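Local coordinates for protein STN1 (Saccharomyces cerevisiae, PDB 3KEY), which helps regulate telomere length and protect chromosome ends, restraining telomerase loading through its interaction with CDC13, at residues Gly114-Leu118 / Ser119-Glu123. Numbering follows the deposited sequence.
Sequences GTVQL and SHVQE
Q117 and V121 are joined where strand 113-117 passes without a loop into helix 118-125, the axes of the two short segments lying 53° apart: V121 N donates to Q117 O over 3.2 Å, while the bond from H120 N to the same oxygen is weak. One residue on, Q122 N donates to L118 O at 2.9 Å. Q117 occupies the N-cap position, and its side chain lies across one face of the H120 imidazole. Its CB makes a CH-pi contact 3.9 Å from the ring centroid, and the extended chain then carries the amide toward the ring's far end, where Q117 NE2 lies 3.4 Å from H120 CE1. Amide and ring are tilted 32° apart, so the overlap is slanted rather than flush. This strand-to-helix junction belongs to the second winged helix-turn-helix domain of the Stn1 C-terminal region, with the strand at one edge of its antiparallel sheet. On the buried side V116 CG1 meets V121 CG2 at 3.8 Å, and helix 90-108 covers both valines. With L118 CG anti to its own N (chi1 176°), the leucine branch lies beside the Q122 amide, L118 CG being 3.6 Å from Q122 NE2. That nitrogen donates to I130 O, and an alanine in place of Q122 would probably leave this carbonyl without its side-chain donor and one flank of L118 uncovered.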
ATOM      1  N   GLY A 114     -10.662  16.305  -7.170  1.00 36.21           N
ATOM      2  CA  GLY A 114     -10.386  16.821  -5.845  1.00 36.87           C
ATOM      3  C   GLY A 114      -8.941  16.598  -5.436  1.00 36.59           C
ATOM      4  O   GLY A 114      -8.328  15.589  -5.792  1.00 36.05           O
ATOM      5  N   THR A 115      -8.394  17.545  -4.689  1.00 35.01           N
ATOM      6  CA  THR A 115      -7.022  17.428  -4.238  1.00 36.09           C
ATOM      7  C   THR A 115      -6.912  16.817  -2.854  1.00 34.35           C
ATOM      8  O   THR A 115      -7.759  17.035  -1.997  1.00 34.26           O
ATOM      9  CB  THR A 115      -6.326  18.805  -4.183  1.00 36.55           C
ATOM     10  OG1 THR A 115      -6.041  19.250  -5.512  1.00 38.30           O
ATOM     11  CG2 THR A 115      -5.027  18.727  -3.363  1.00 33.67           C
ATOM     12  N   VAL A 116      -5.855  16.040  -2.665  1.00 34.00           N
ATOM     13  CA  VAL A 116      -5.534  15.439  -1.388  1.00 34.02           C
ATOM     14  C   VAL A 116      -4.095  15.896  -1.142  1.00 33.83           C
ATOM     15  O   VAL A 116      -3.177  15.436  -1.807  1.00 32.50           O
ATOM     16  CB  VAL A 116      -5.586  13.902  -1.435  1.00 34.02           C
ATOM     17  CG1 VAL A 116      -4.989  13.331  -0.143  1.00 37.00           C
ATOM     18  CG2 VAL A 116      -7.034  13.436  -1.598  1.00 35.20           C
ATOM     19  N   GLN A 117      -3.912  16.833  -0.215  1.00 33.68           N
ATOM     20  CA  GLN A 117      -2.589  17.358   0.105  1.00 34.94           C
ATOM     21  C   GLN A 117      -1.871  16.440   1.088  1.00 34.56           C
ATOM     22  O   GLN A 117      -2.430  16.050   2.111  1.00 33.97           O
ATOM     23  CB  GLN A 117      -2.701  18.762   0.714  1.00 36.74           C
ATOM     24  CG  GLN A 117      -3.265  19.806  -0.223  1.00 37.33           C
ATOM     25  CD  GLN A 117      -3.225  21.203   0.369  1.00 39.84           C
ATOM     26  OE1 GLN A 117      -2.215  21.617   0.942  1.00 40.28           O
ATOM     27  NE2 GLN A 117      -4.318  21.944   0.216  1.00 39.68           N
ATOM     28  N   LEU A 118      -0.626  16.110   0.768  1.00 33.21           N
ATOM     29  CA  LEU A 118       0.182  15.239   1.604  1.00 36.17           C
ATOM     30  C   LEU A 118       0.297  15.763   3.038  1.00 35.94           C
ATOM     31  O   LEU A 118       0.119  15.002   3.992  1.00 35.39           O
ATOM     32  CB  LEU A 118       1.581  15.075   0.993  1.00 38.23           C
ATOM     33  CG  LEU A 118       2.596  14.263   1.809  1.00 40.28           C
ATOM     34  CD1 LEU A 118       2.123  12.823   1.976  1.00 44.05           C
ATOM     35  CD2 LEU A 118       3.949  14.307   1.107  1.00 43.14           C
ATOM     36  N   SER A 119       0.583  17.054   3.191  1.00 35.40           N
ATOM     37  CA  SER A 119       0.706  17.642   4.529  1.00 36.65           C
ATOM     38  C   SER A 119      -0.566  17.449   5.354  1.00 36.61           C
ATOM     39  O   SER A 119      -0.491  17.225   6.560  1.00 38.29           O
ATOM     40  CB  SER A 119       1.045  19.137   4.443  1.00 35.95           C
ATOM     41  OG  SER A 119       0.016  19.871   3.798  1.00 40.04           O
ATOM     42  N   HIS A 120      -1.734  17.531   4.717  1.00 35.15           N
ATOM     43  CA  HIS A 120      -2.994  17.342   5.440  1.00 35.96           C
ATOM     44  C   HIS A 120      -3.099  15.912   5.962  1.00 36.12           C
ATOM     45  O   HIS A 120      -3.522  15.676   7.097  1.00 35.48           O
ATOM     46  CB  HIS A 120      -4.199  17.656   4.537  1.00 35.70           C
ATOM     47  CG  HIS A 120      -4.322  19.107   4.187  1.00 37.85           C
ATOM     48  ND1 HIS A 120      -5.381  19.617   3.465  1.00 38.77           N
ATOM     49  CD2 HIS A 120      -3.504  20.156   4.441  1.00 37.44           C
ATOM     50  CE1 HIS A 120      -5.209  20.913   3.287  1.00 36.59           C
ATOM     51  NE2 HIS A 120      -4.075  21.266   3.870  1.00 38.32           N
ATOM     52  N   VAL A 121      -2.714  14.952   5.130  1.00 35.34           N
ATOM     53  CA  VAL A 121      -2.760  13.557   5.535  1.00 34.58           C
ATOM     54  C   VAL A 121      -1.776  13.306   6.677  1.00 34.06           C
ATOM     55  O   VAL A 121      -2.092  12.585   7.623  1.00 32.56           O
ATOM     56  CB  VAL A 121      -2.395  12.623   4.375  1.00 34.53           C
ATOM     57  CG1 VAL A 121      -2.406  11.178   4.860  1.00 35.91           C
ATOM     58  CG2 VAL A 121      -3.360  12.827   3.216  1.00 33.38           C
ATOM     59  N   GLN A 122      -0.584  13.890   6.578  1.00 35.48           N
ATOM     60  CA  GLN A 122       0.435  13.717   7.613  1.00 39.99           C
ATOM     61  C   GLN A 122      -0.021  14.295   8.953  1.00 40.72           C
ATOM     62  O   GLN A 122       0.187  13.683  10.004  1.00 42.23           O
ATOM     63  CB  GLN A 122       1.749  14.377   7.184  1.00 40.66           C
ATOM     64  CG  GLN A 122       2.235  13.913   5.822  1.00 45.25           C
ATOM     65  CD  GLN A 122       3.514  14.590   5.377  1.00 46.25           C
ATOM     66  OE1 GLN A 122       3.650  15.810   5.473  1.00 47.16           O
ATOM     67  NE2 GLN A 122       4.456  13.800   4.868  1.00 47.71           N
ATOM     68  N   GLU A 123      -0.654  15.464   8.902  1.00 40.81           N
ATOM     69  CA  GLU A 123      -1.152  16.150  10.098  1.00 42.67           C
ATOM     70  C   GLU A 123      -2.352  15.437  10.718  1.00 42.79           C
ATOM     71  O   GLU A 123      -2.426  15.265  11.935  1.00 43.08           O
ATOM     72  CB  GLU A 123      -1.544  17.592   9.743  1.00 43.25           C
ATOM     73  CG  GLU A 123      -1.970  18.453  10.917  1.00 47.50           C
ATOM     74  CD  GLU A 123      -0.879  18.584  11.966  1.00 49.50           C
ATOM     75  OE1 GLU A 123       0.267  18.930  11.602  1.00 50.04           O
ATOM     76  OE2 GLU A 123      -1.169  18.344  13.155  1.00 51.85           O
TER